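Local coordinates for conjugal transfer protein (Escherichia coli, PDB 5I97) that probably forms part of the inner-membrane channel complex of a type IV secretion system that transfers plasmid DNA during conjugation, as a VirB8-family protein, at residues A[37-42]-A[88-93]. Numbering follows the deposited sequence.
Sequences YVIHRE and TRVKIN
Val-90 meets Val-38, Ile-39 and Glu-42 where the last turns of helix 27-42 lie on strand 86-98, an edge of the four-stranded antiparallel sheet within this chain, in the NTF2-like fold of what is probably the periplasmic domain, as in other VirB8 proteins. The axes of the two short segments come within 7.9 Å, with 158° between their N-to-C directions, so helix and strand run nearly antiparallel. Packing is closest around Val-90, whose methyl groups divide the work. Val-90 CG1, anti to the backbone N (chi1 170°), reaches Ile-39 CG1 at 4.0 Å, the two side chains crossing at a slant. Val-90 CG2, beside the backbone N, rests against the last turn instead, 3.8 Å from Glu-42 CB. Beyond this point Thr-88 CG2 lies 3.7 Å from Glu-42 O, a van der Waals contact between a methyl and a carbonyl. The polar end of Glu-42 takes another course: the chain bends at chi2 (-60°), and OE2 hydrogen-bonds Tyr-156 OH on strand 151-160, while the side chain also touches Phe-108 of strand 103-114. No hydrogen bond joins the two segments, which agrees with a mainly apolar interface burying 259 Å² in all. The looser side lies at the CD1 end of partly exposed Ile-39, where CD1 stays 4.2 Å from Ile-92 CG1. Arg-89 and Lys-91 set their CB atoms away from the helix and are exposed. Val-38, the buried residue of the contact, sets CG1 3.9 Å from Ile-92 CD1.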
ATOM      1  N   TYR A  37      18.089   4.366  -4.832  1.00 24.29           N
ATOM      2  CA  TYR A  37      18.231   4.509  -6.260  1.00 24.35           C
ATOM      3  C   TYR A  37      17.395   3.456  -6.968  1.00 24.00           C
ATOM      4  O   TYR A  37      16.654   3.775  -7.891  1.00 23.80           O
ATOM      5  CB  TYR A  37      19.695   4.412  -6.667  1.00 24.95           C
ATOM      6  CG  TYR A  37      19.958   4.666  -8.128  1.00 25.14           C
ATOM      7  CD1 TYR A  37      20.176   5.951  -8.605  1.00 25.37           C
ATOM      8  CD2 TYR A  37      19.982   3.618  -9.041  1.00 25.17           C
ATOM      9  CE1 TYR A  37      20.423   6.187  -9.949  1.00 25.63           C
ATOM     10  CE2 TYR A  37      20.233   3.842 -10.381  1.00 25.43           C
ATOM     11  CZ  TYR A  37      20.451   5.126 -10.833  1.00 25.66           C
ATOM     12  OH  TYR A  37      20.693   5.341 -12.165  1.00 25.99           O
ATOM     13  N   VAL A  38      17.525   2.208  -6.533  1.00 24.01           N
ATOM     14  CA  VAL A  38      16.770   1.118  -7.120  1.00 23.78           C
ATOM     15  C   VAL A  38      15.277   1.333  -6.934  1.00 23.24           C
ATOM     16  O   VAL A  38      14.491   1.109  -7.839  1.00 23.06           O
ATOM     17  CB  VAL A  38      17.173  -0.232  -6.515  1.00 23.98           C
ATOM     18  CG1 VAL A  38      16.201  -1.339  -6.952  1.00 23.75           C
ATOM     19  CG2 VAL A  38      18.604  -0.567  -6.883  1.00 24.60           C
ATOM     20  N   ILE A  39      14.882   1.779  -5.755  1.00 23.06           N
ATOM     21  CA  ILE A  39      13.479   2.031  -5.505  1.00 22.63           C
ATOM     22  C   ILE A  39      12.940   3.148  -6.403  1.00 22.53           C
ATOM     23  O   ILE A  39      11.855   3.020  -6.963  1.00 22.28           O
ATOM     24  CB  ILE A  39      13.247   2.353  -4.031  1.00 22.57           C
ATOM     25  CG1 ILE A  39      13.420   1.082  -3.198  1.00 22.66           C
ATOM     26  CG2 ILE A  39      11.853   2.884  -3.811  1.00 22.76           C
ATOM     27  CD1 ILE A  39      13.472   1.322  -1.707  1.00 22.78           C
ATOM     28  N   HIS A  40      13.706   4.229  -6.556  1.00 22.82           N
ATOM     29  CA  HIS A  40      13.295   5.341  -7.399  1.00 22.86           C
ATOM     30  C   HIS A  40      13.193   4.917  -8.859  1.00 22.92           C
ATOM     31  O   HIS A  40      12.287   5.338  -9.571  1.00 22.84           O
ATOM     32  CB  HIS A  40      14.284   6.504  -7.301  1.00 23.27           C
ATOM     33  CG  HIS A  40      14.105   7.382  -6.103  1.00 23.62           C
ATOM     34  ND1 HIS A  40      12.892   7.937  -5.754  1.00 24.84           N
ATOM     35  CD2 HIS A  40      14.997   7.826  -5.184  1.00 25.30           C
ATOM     36  CE1 HIS A  40      13.045   8.677  -4.670  1.00 26.11           C
ATOM     37  NE2 HIS A  40      14.313   8.626  -4.306  1.00 24.41           N
ATOM     38  N   ARG A  41      14.135   4.088  -9.298  1.00 23.16           N
ATOM     39  CA  ARG A  41      14.263   3.764 -10.711  1.00 23.38           C
ATOM     40  C   ARG A  41      13.365   2.615 -11.165  1.00 23.17           C
ATOM     41  O   ARG A  41      12.833   2.648 -12.269  1.00 23.26           O
ATOM     42  CB  ARG A  41      15.720   3.445 -11.037  1.00 23.85           C
ATOM     43  CG  ARG A  41      15.948   3.003 -12.450  1.00 24.18           C
ATOM     44  CD  ARG A  41      17.369   3.218 -12.891  1.00 24.75           C
ATOM     45  NE  ARG A  41      17.563   2.753 -14.258  1.00 25.13           N
ATOM     46  CZ  ARG A  41      18.610   3.045 -15.017  1.00 25.71           C
ATOM     47  NH1 ARG A  41      19.576   3.831 -14.558  1.00 25.97           N
ATOM     48  NH2 ARG A  41      18.687   2.559 -16.242  1.00 26.09           N
ATOM     49  N   GLU A  42      13.175   1.618 -10.308  1.00 22.97           N
ATOM     50  CA  GLU A  42      12.454   0.417 -10.705  1.00 22.89           C
ATOM     51  C   GLU A  42      10.993   0.464 -10.301  1.00 22.47           C
ATOM     52  O   GLU A  42      10.203  -0.369 -10.724  1.00 22.43           O
ATOM     53  CB  GLU A  42      13.120  -0.828 -10.108  1.00 23.04           C
ATOM     54  CG  GLU A  42      14.559  -1.001 -10.538  1.00 23.54           C
ATOM     55  CD  GLU A  42      14.700  -1.130 -12.034  1.00 23.87           C
ATOM     56  OE1 GLU A  42      13.782  -1.685 -12.671  1.00 23.81           O
ATOM     57  OE2 GLU A  42      15.717  -0.648 -12.579  1.00 24.26           O
ATOM     58  N   THR A  88       3.984  -0.089 -10.127  1.00 21.54           N
ATOM     59  CA  THR A  88       4.951  -1.123  -9.764  1.00 21.58           C
ATOM     60  C   THR A  88       5.734  -0.760  -8.509  1.00 21.42           C
ATOM     61  O   THR A  88       6.366   0.287  -8.456  1.00 21.44           O
ATOM     62  CB  THR A  88       5.941  -1.410 -10.897  1.00 21.91           C
ATOM     63  OG1 THR A  88       5.258  -2.077 -11.965  1.00 22.15           O
ATOM     64  CG2 THR A  88       7.041  -2.335 -10.402  1.00 22.02           C
ATOM     65  N   ARG A  89       5.631  -1.606  -7.484  1.00 21.34           N
ATOM     66  CA  ARG A  89       6.349  -1.379  -6.236  1.00 21.30           C
ATOM     67  C   ARG A  89       7.581  -2.285  -6.126  1.00 21.55           C
ATOM     68  O   ARG A  89       7.624  -3.381  -6.701  1.00 21.74           O
ATOM     69  CB  ARG A  89       5.424  -1.559  -5.024  1.00 21.13           C
ATOM     70  CG  ARG A  89       5.130  -3.001  -4.614  1.00 21.23           C
ATOM     71  CD  ARG A  89       4.168  -3.007  -3.424  1.00 26.52           C
ATOM     72  NE  ARG A  89       3.720  -4.346  -3.055  1.00 32.68           N
ATOM     73  CZ  ARG A  89       2.653  -4.952  -3.559  1.00 39.43           C
ATOM     74  NH1 ARG A  89       1.897  -4.333  -4.459  1.00 39.97           N
ATOM     75  NH2 ARG A  89       2.338  -6.177  -3.153  1.00 42.96           N
ATOM     76  N   VAL A  90       8.571  -1.809  -5.378  1.00 21.64           N
ATOM     77  CA  VAL A  90       9.832  -2.519  -5.181  1.00 21.97           C
ATOM     78  C   VAL A  90      10.019  -3.037  -3.762  1.00 22.08           C
ATOM     79  O   VAL A  90       9.715  -2.353  -2.800  1.00 23.29           O
ATOM     80  CB  VAL A  90      11.051  -1.599  -5.506  1.00 22.16           C
ATOM     81  CG1 VAL A  90      12.373  -2.244  -5.062  1.00 22.57           C
ATOM     82  CG2 VAL A  90      11.081  -1.214  -6.974  1.00 22.20           C
ATOM     83  N   LYS A  91      10.504  -4.268  -3.664  1.00 22.40           N
ATOM     84  CA  LYS A  91      10.958  -4.866  -2.415  1.00 22.68           C
ATOM     85  C   LYS A  91      12.440  -5.221  -2.513  1.00 23.18           C
ATOM     86  O   LYS A  91      12.821  -6.048  -3.335  1.00 23.45           O
ATOM     87  CB  LYS A  91      10.140  -6.120  -2.087  1.00 23.99           C
ATOM     88  CG  LYS A  91      10.405  -6.701  -0.713  1.00 28.89           C
ATOM     89  CD  LYS A  91      10.293  -5.672   0.393  1.00 34.76           C
ATOM     90  CE  LYS A  91      10.265  -6.368   1.737  1.00 39.97           C
ATOM     91  NZ  LYS A  91      11.455  -7.247   1.871  1.00 44.23           N
ATOM     92  N   ILE A  92      13.275  -4.573  -1.708  1.00 23.37           N
ATOM     93  CA  ILE A  92      14.691  -4.929  -1.645  1.00 23.94           C
ATOM     94  C   ILE A  92      14.867  -6.205  -0.827  1.00 24.40           C
ATOM     95  O   ILE A  92      14.425  -6.270   0.314  1.00 24.41           O
ATOM     96  CB  ILE A  92      15.537  -3.798  -1.022  1.00 24.09           C
ATOM     97  CG1 ILE A  92      15.334  -2.487  -1.787  1.00 23.71           C
ATOM     98  CG2 ILE A  92      17.011  -4.173  -1.006  1.00 24.75           C
ATOM     99  CD1 ILE A  92      15.855  -2.502  -3.204  1.00 23.79           C
ATOM    100  N   ASN A  93      15.536  -7.203  -1.390  1.00 24.88           N
ATOM    101  CA  ASN A  93      15.703  -8.478  -0.695  1.00 25.44           C
ATOM    102  C   ASN A  93      17.083  -8.643  -0.040  1.00 26.17           C
ATOM    103  O   ASN A  93      17.197  -9.202   1.048  1.00 26.61           O
ATOM    104  CB  ASN A  93      15.451  -9.640  -1.655  1.00 25.65           C
ATOM    105  CG  ASN A  93      14.057  -9.594  -2.282  1.00 25.04           C
ATOM    106  OD1 ASN A  93      13.909  -9.682  -3.501  1.00 24.96           O
ATOM    107  ND2 ASN A  93      13.035  -9.435  -1.450  1.00 24.69           N
TER